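Side-chain contacts in rhamnosidase B (Bacillus sp., PDB 2OKX), which releases terminal alpha-L-rhamnose from rhamnosides by hydrolysis, as a glycoside hydrolase of family 78: residues R177-P181 with A182-P186; D609-P612 with L613-Q617; P655-K658 with H659-H663. All blocks are in the same frame, centred on the assembly; numbering follows the deposited sequence.

The three contacts follow one another along the chain. Contact 1 is a surface turn after strand 174-181 of a beta sheet in the N-terminal domain. Contacts 2 and 3 belong to the alpha barrel of the six-hairpin glycosidase domain. Contact 2 is a turn in the loop between helices 595-603 and 627-644, and contact 3 is part of helix 647-665. The centres of contacts 2 and 3 lie about 11 Å apart. Hydrogen bonds between Pro612 O and Thr660 OG1 and between Tyr614 OH and Ala656 O make them one junction in the barrel domain. Contact 1 stands apart, its centre about 28 Å from that of contact 2 and about 34 Å from that of contact 3.

Contact 1 of 3, residues R177-P181 with A182-P186; sequences RSIGP and AGTAP
Thr184 folds back on Pro181 and grips its carbonyl oxygen twice. The backbone N of Thr184 donates to Pro181 O at 3.2 Å, closing a type II beta turn from Pro181 to Thr184. The hydroxyl OG1 of Thr184 donates to the same Pro181 O at 2.7 Å. Both donors come from the same face of the carbonyl plane, each tilted from it. The hydroxyl can do this because OG1 stands beside its own backbone N (chi1 -58°). This is the tight part. Here OG1 of Thr184 also sits 3.3 Å from CD of Pro181, and the two side chains cross at about a right angle. Gly180 C lies 3.4 Å from Thr184 OG1. The packing around Ile179 is looser. CG2 of Thr184 approaches Ile179 O at 3.8 Å, and the two CG2 methyls of Ile179 and Thr184 are 4.5 Å apart. Ile179 also packs on Trp10 and Trp12 of the neighbouring strand 9-12. Gly183 and much of Pro181 are open to solvent. Gly183 has a positive phi (112°), as the third position of a type II turn usually requires. With its paired bonds to one carbonyl, the threonine probably helps to hold the turn that follows strand 174-181.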
loop_
_atom_site.group_PDB
_atom_site.type_symbol
_atom_site.label_atom_id
_atom_site.label_comp_id
_atom_site.label_asym_id
_atom_site.label_seq_id
_atom_site.Cartn_x
_atom_site.Cartn_y
_atom_site.Cartn_z
ATOM N N ARG A 177 21.071 -0.640 -26.048
ATOM C CA ARG A 177 20.361 -0.987 -27.273
ATOM C C ARG A 177 19.105 -0.134 -27.396
ATOM O O ARG A 177 18.293 -0.082 -26.475
ATOM C CB ARG A 177 19.972 -2.467 -27.249
ATOM C CG ARG A 177 21.108 -3.404 -26.865
ATOM C CD ARG A 177 20.643 -4.857 -26.806
ATOM N NE ARG A 177 21.708 -5.753 -26.355
ATOM C CZ ARG A 177 21.601 -7.078 -26.291
ATOM N NH1 ARG A 177 22.625 -7.808 -25.865
ATOM N NH2 ARG A 177 20.475 -7.676 -26.654
ATOM N N SER A 178 18.946 0.539 -28.530
ATOM C CA SER A 178 17.773 1.374 -28.748
ATOM C C SER A 178 16.541 0.504 -28.967
ATOM O O SER A 178 16.609 -0.519 -29.643
ATOM C CB SER A 178 17.980 2.278 -29.963
ATOM O OG SER A 178 16.812 3.032 -30.235
ATOM N N ILE A 179 15.418 0.914 -28.384
ATOM C CA ILE A 179 14.166 0.181 -28.515
ATOM C C ILE A 179 13.260 0.901 -29.502
ATOM O O ILE A 179 12.427 0.284 -30.160
ATOM C CB ILE A 179 13.434 0.076 -27.158
ATOM C CG1 ILE A 179 14.298 -0.699 -26.161
ATOM C CG2 ILE A 179 12.088 -0.611 -27.340
ATOM C CD1 ILE A 179 13.690 -0.793 -24.770
ATOM N N GLY A 180 13.434 2.215 -29.598
ATOM C CA GLY A 180 12.623 3.005 -30.505
ATOM C C GLY A 180 12.409 4.409 -29.974
ATOM O O GLY A 180 12.770 4.704 -28.835
ATOM N N PRO A 181 11.820 5.304 -30.778
ATOM C CA PRO A 181 11.584 6.677 -30.328
ATOM C C PRO A 181 10.417 6.737 -29.349
ATOM O O PRO A 181 9.817 5.713 -29.024
ATOM C CB PRO A 181 11.277 7.403 -31.629
ATOM C CG PRO A 181 10.506 6.359 -32.390
ATOM C CD PRO A 181 11.333 5.109 -32.156
ATOM N N ALA A 182 10.106 7.938 -28.877
ATOM C CA ALA A 182 8.992 8.119 -27.960
ATOM C C ALA A 182 7.722 7.752 -28.719
ATOM O O ALA A 182 7.512 8.206 -29.844
ATOM C CB ALA A 182 8.923 9.567 -27.492
ATOM N N GLY A 183 6.882 6.923 -28.107
ATOM C CA GLY A 183 5.653 6.517 -28.760
ATOM C C GLY A 183 5.689 5.048 -29.126
ATOM O O GLY A 183 4.675 4.474 -29.513
ATOM N N THR A 184 6.867 4.442 -29.011
ATOM C CA THR A 184 7.039 3.027 -29.314
ATOM C C THR A 184 6.331 2.218 -28.229
ATOM O O THR A 184 6.360 2.591 -27.054
ATOM C CB THR A 184 8.535 2.646 -29.334
ATOM O OG1 THR A 184 9.218 3.444 -30.307
ATOM C CG2 THR A 184 8.714 1.177 -29.684
ATOM N N ALA A 185 5.690 1.120 -28.619
ATOM C CA ALA A 185 4.983 0.276 -27.663
ATOM C C ALA A 185 5.956 -0.206 -26.596
ATOM O O ALA A 185 7.146 -0.368 -26.866
ATOM C CB ALA A 185 4.353 -0.920 -28.374
ATOM N N PRO A 186 5.459 -0.476 -25.377
ATOM C CA PRO A 186 4.056 -0.367 -24.955
ATOM C C PRO A 186 3.616 0.997 -24.416
ATOM O O PRO A 186 2.450 1.187 -24.076
ATOM C CB PRO A 186 3.945 -1.456 -23.896
ATOM C CG PRO A 186 5.275 -1.365 -23.218
ATOM C CD PRO A 186 6.244 -1.237 -24.386
#

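Contact 2 of 3, residues D609-P612 with L613-Q617; sequences DETP and LYLDQ
Thr611 meets the next residues through both its carbonyl and its hydroxyl. The hydrogen bonds come first. Tyr614 N donates to Thr611 O at 2.9 Å, from above the carbonyl plane, and closes a type I beta turn. Leu613 N donates to Thr611 OG1 at 3.1 Å with an N-H...O angle of 158°. With OG1 opposite its own backbone N (chi1 164°), beside the carbonyl carbon, the hydroxyl is placed to meet Leu613 N. The apolar contacts lie beside these bonds. Thr611 CG2 presses on Leu615 CD1 at 3.5 Å, which is tighter than usual. The same methyl of Leu615 touches Glu610 CB at 3.9 Å. The third group is packing round the Tyr614 ring. Pro612 O sits over one face, offset toward the rim, while Thr611 O lies at the ring edge. The phenol OH of Tyr614 bonds to Ala656 O in helix 647-665, and the ring makes an aromatic edge-to-face contact with Trp633. The carboxylate of Glu610 leads away to Ser623. The hydroxyl bond by itself is an ST turn led by Thr611. Together with the overlapping type I turn bond to Thr611 O, it makes an ST motif, here in a buried loop of the six-hairpin domain.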
loop_
_atom_site.group_PDB
_atom_site.type_symbol
_atom_site.label_atom_id
_atom_site.label_comp_id
_atom_site.label_asym_id
_atom_site.label_seq_id
_atom_site.Cartn_x
_atom_site.Cartn_y
_atom_site.Cartn_z
ATOM N N ASP A 609 -11.189 0.663 -20.214
ATOM C CA ASP A 609 -10.979 -0.420 -21.172
ATOM C C ASP A 609 -11.164 -1.778 -20.508
ATOM O O ASP A 609 -11.646 -2.721 -21.135
ATOM C CB ASP A 609 -9.577 -0.351 -21.789
ATOM C CG ASP A 609 -9.409 0.821 -22.734
ATOM O OD1 ASP A 609 -10.305 1.041 -23.576
ATOM O OD2 ASP A 609 -8.374 1.516 -22.643
ATOM N N GLU A 610 -10.778 -1.876 -19.241
ATOM C CA GLU A 610 -10.914 -3.123 -18.498
ATOM C C GLU A 610 -12.377 -3.377 -18.155
ATOM O O GLU A 610 -12.866 -4.496 -18.273
ATOM C CB GLU A 610 -10.104 -3.069 -17.199
ATOM C CG GLU A 610 -8.970 -4.084 -17.103
ATOM C CD GLU A 610 -9.307 -5.414 -17.751
ATOM O OE1 GLU A 610 -9.192 -5.509 -18.990
ATOM O OE2 GLU A 610 -9.694 -6.359 -17.029
ATOM N N THR A 611 -13.067 -2.330 -17.716
ATOM C CA THR A 611 -14.473 -2.436 -17.350
ATOM C C THR A 611 -15.092 -1.066 -17.087
ATOM O O THR A 611 -14.509 -0.230 -16.394
ATOM C CB THR A 611 -14.667 -3.301 -16.086
ATOM O OG1 THR A 611 -15.980 -3.078 -15.556
ATOM C CG2 THR A 611 -13.631 -2.950 -15.025
ATOM N N PRO A 612 -16.291 -0.824 -17.643
ATOM C CA PRO A 612 -17.005 0.445 -17.477
ATOM C C PRO A 612 -17.393 0.707 -16.024
ATOM O O PRO A 612 -17.794 1.817 -15.672
ATOM C CB PRO A 612 -18.223 0.270 -18.384
ATOM C CG PRO A 612 -18.493 -1.199 -18.287
ATOM C CD PRO A 612 -17.098 -1.778 -18.423
ATOM N N LEU A 613 -17.279 -0.321 -15.188
ATOM C CA LEU A 613 -17.610 -0.199 -13.771
ATOM C C LEU A 613 -16.425 0.385 -12.993
ATOM O O LEU A 613 -16.569 0.793 -11.838
ATOM C CB LEU A 613 -17.998 -1.565 -13.197
ATOM C CG LEU A 613 -19.184 -2.267 -13.874
ATOM C CD1 LEU A 613 -19.469 -3.583 -13.164
ATOM C CD2 LEU A 613 -20.416 -1.363 -13.843
ATOM N N TYR A 614 -15.265 0.408 -13.647
ATOM C CA TYR A 614 -14.018 0.955 -13.101
ATOM C C TYR A 614 -13.373 0.143 -11.980
ATOM O O TYR A 614 -14.052 -0.338 -11.071
ATOM C CB TYR A 614 -14.239 2.405 -12.645
ATOM C CG TYR A 614 -14.628 3.356 -13.771
ATOM C CD1 TYR A 614 -15.046 4.658 -13.497
ATOM C CD2 TYR A 614 -14.584 2.949 -15.107
ATOM C CE1 TYR A 614 -15.413 5.533 -14.527
ATOM C CE2 TYR A 614 -14.948 3.810 -16.141
ATOM C CZ TYR A 614 -15.362 5.098 -15.847
ATOM O OH TYR A 614 -15.725 5.946 -16.873
ATOM N N LEU A 615 -12.049 0.004 -12.056
ATOM C CA LEU A 615 -11.274 -0.749 -11.068
ATOM C C LEU A 615 -11.245 -0.091 -9.695
ATOM O O LEU A 615 -11.261 1.135 -9.588
ATOM C CB LEU A 615 -9.842 -0.959 -11.571
ATOM C CG LEU A 615 -9.568 -2.272 -12.314
ATOM C CD1 LEU A 615 -10.631 -2.502 -13.375
ATOM C CD2 LEU A 615 -8.178 -2.237 -12.932
ATOM N N ASP A 616 -11.197 -0.917 -8.651
ATOM C CA ASP A 616 -11.183 -0.429 -7.276
ATOM C C ASP A 616 -9.819 0.095 -6.813
ATOM O O ASP A 616 -9.713 0.710 -5.752
ATOM C CB ASP A 616 -11.723 -1.514 -6.329
ATOM C CG ASP A 616 -11.130 -2.889 -6.599
ATOM O OD1 ASP A 616 -11.818 -3.892 -6.303
ATOM O OD2 ASP A 616 -9.984 -2.971 -7.089
ATOM N N GLN A 617 -8.782 -0.163 -7.607
ATOM C CA GLN A 617 -7.432 0.337 -7.345
ATOM C C GLN A 617 -6.755 0.490 -8.708
ATOM O O GLN A 617 -6.915 -0.364 -9.581
ATOM C CB GLN A 617 -6.631 -0.589 -6.401
ATOM C CG GLN A 617 -7.003 -2.064 -6.406
ATOM C CD GLN A 617 -6.425 -2.815 -7.587
ATOM O OE1 GLN A 617 -5.205 -2.901 -7.750
ATOM N NE2 GLN A 617 -7.301 -3.367 -8.418
#

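Contact 3 of 3, residues P655-K658 with H659-H663; sequences PAVK and HTLTH
Thr662 reaches back one helical turn to Lys658. Its OG1 stands beside its own backbone N (chi1 -66°), which lets the hydroxyl donate to Lys658 O at 2.9 Å. The N of Thr662 donates to the same oxygen, nearly along the C=O direction, whereas the hydroxyl comes from above the carbonyl plane. Lys658 O is therefore gripped by two donors. The lysine chain itself is extended as far as CE and bends at its last torsion. Its NZ makes a weak hydrogen bond to Glu721 O.

The two histidines form a second pair. CG of His663 is turned to the backbone N side of its own residue (chi1 -71°), and this brings ND1 to His659 O at 2.9 Å. The bond is straight, at 169°, and the oxygen lies in the ring plane. The same ND1 stands over one face of the His659 ring, offset toward its rim. The bond calls for a proton on ND1 of His663.

On the inner side, Val657 and Leu661 lie side by side and point the same way. CG1 of Val657 meets CD1 of Leu661 at 4.2 Å. Both pack on helix 696-715. Thr660 has CG2 wedged between its backbone N and carbonyl carbon, and that methyl lies 3.3 Å from Val657 O. The rotamer leaves OG1 to tie the helix to Pro612 O in the neighbouring loop.

At Lys658 O the hydroxyl adds to a good backbone bond. At His659 O the backbone bond from His663 N is weak, and ND1 makes the shorter one. Thr662 and His663 thus satisfy their donors within the helix.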
loop_
_atom_site.group_PDB
_atom_site.type_symbol
_atom_site.label_atom_id
_atom_site.label_comp_id
_atom_site.label_asym_id
_atom_site.label_seq_id
_atom_site.Cartn_x
_atom_site.Cartn_y
_atom_site.Cartn_z
ATOM N N PRO A 655 -18.029 13.210 -18.443
ATOM C CA PRO A 655 -18.221 12.059 -19.335
ATOM C C PRO A 655 -17.883 10.716 -18.684
ATOM O O PRO A 655 -18.637 9.749 -18.814
ATOM C CB PRO A 655 -17.308 12.387 -20.514
ATOM C CG PRO A 655 -17.400 13.879 -20.583
ATOM C CD PRO A 655 -17.275 14.276 -19.125
ATOM N N ALA A 656 -16.754 10.657 -17.982
ATOM C CA ALA A 656 -16.342 9.424 -17.316
ATOM C C ALA A 656 -17.339 9.049 -16.226
ATOM O O ALA A 656 -17.591 7.867 -15.980
ATOM C CB ALA A 656 -14.947 9.586 -16.718
ATOM N N VAL A 657 -17.904 10.058 -15.570
ATOM C CA VAL A 657 -18.878 9.829 -14.508
ATOM C C VAL A 657 -20.180 9.288 -15.091
ATOM O O VAL A 657 -20.751 8.322 -14.584
ATOM C CB VAL A 657 -19.176 11.136 -13.735
ATOM C CG1 VAL A 657 -20.319 10.917 -12.757
ATOM C CG2 VAL A 657 -17.925 11.594 -12.991
ATOM N N LYS A 658 -20.644 9.928 -16.159
ATOM C CA LYS A 658 -21.875 9.527 -16.833
ATOM C C LYS A 658 -21.724 8.107 -17.379
ATOM O O LYS A 658 -22.607 7.262 -17.217
ATOM C CB LYS A 658 -22.162 10.503 -17.976
ATOM C CG LYS A 658 -23.430 10.232 -18.765
ATOM C CD LYS A 658 -23.592 11.276 -19.865
ATOM C CE LYS A 658 -24.862 11.054 -20.665
ATOM N NZ LYS A 658 -26.069 11.119 -19.798
ATOM N N HIS A 659 -20.583 7.859 -18.014
ATOM C CA HIS A 659 -20.277 6.561 -18.601
ATOM C C HIS A 659 -20.418 5.392 -17.624
ATOM O O HIS A 659 -21.097 4.411 -17.920
ATOM C CB HIS A 659 -18.859 6.582 -19.177
ATOM C CG HIS A 659 -18.408 5.265 -19.726
ATOM N ND1 HIS A 659 -19.000 4.670 -20.820
ATOM C CD2 HIS A 659 -17.427 4.422 -19.325
ATOM C CE1 HIS A 659 -18.404 3.517 -21.068
ATOM N NE2 HIS A 659 -17.446 3.343 -20.176
ATOM N N THR A 660 -19.782 5.494 -16.460
ATOM C CA THR A 660 -19.847 4.410 -15.488
ATOM C C THR A 660 -21.231 4.248 -14.859
ATOM O O THR A 660 -21.688 3.123 -14.641
ATOM C CB THR A 660 -18.779 4.584 -14.373
ATOM O OG1 THR A 660 -18.678 3.367 -13.624
ATOM C CG2 THR A 660 -19.152 5.725 -13.433
ATOM N N LEU A 661 -21.905 5.359 -14.569
ATOM C CA LEU A 661 -23.238 5.276 -13.981
ATOM C C LEU A 661 -24.208 4.609 -14.952
ATOM O O LEU A 661 -25.084 3.846 -14.543
ATOM C CB LEU A 661 -23.758 6.666 -13.608
ATOM C CG LEU A 661 -23.191 7.259 -12.315
ATOM C CD1 LEU A 661 -23.766 8.654 -12.092
ATOM C CD2 LEU A 661 -23.538 6.343 -11.146
ATOM N N THR A 662 -24.043 4.898 -16.237
ATOM C CA THR A 662 -24.896 4.312 -17.262
ATOM C C THR A 662 -24.803 2.791 -17.195
ATOM O O THR A 662 -25.817 2.094 -17.241
ATOM C CB THR A 662 -24.479 4.781 -18.672
ATOM O OG1 THR A 662 -24.723 6.187 -18.797
ATOM C CG2 THR A 662 -25.264 4.027 -19.746
ATOM N N HIS A 663 -23.582 2.277 -17.069
ATOM C CA HIS A 663 -23.392 0.835 -17.000
ATOM C C HIS A 663 -23.828 0.204 -15.681
ATOM O O HIS A 663 -24.222 -0.962 -15.655
ATOM C CB HIS A 663 -21.942 0.479 -17.324
ATOM C CG HIS A 663 -21.593 0.671 -18.766
ATOM N ND1 HIS A 663 -21.396 1.915 -19.326
ATOM C CD2 HIS A 663 -21.470 -0.221 -19.778
ATOM C CE1 HIS A 663 -21.166 1.782 -20.620
ATOM N NE2 HIS A 663 -21.206 0.496 -20.921
#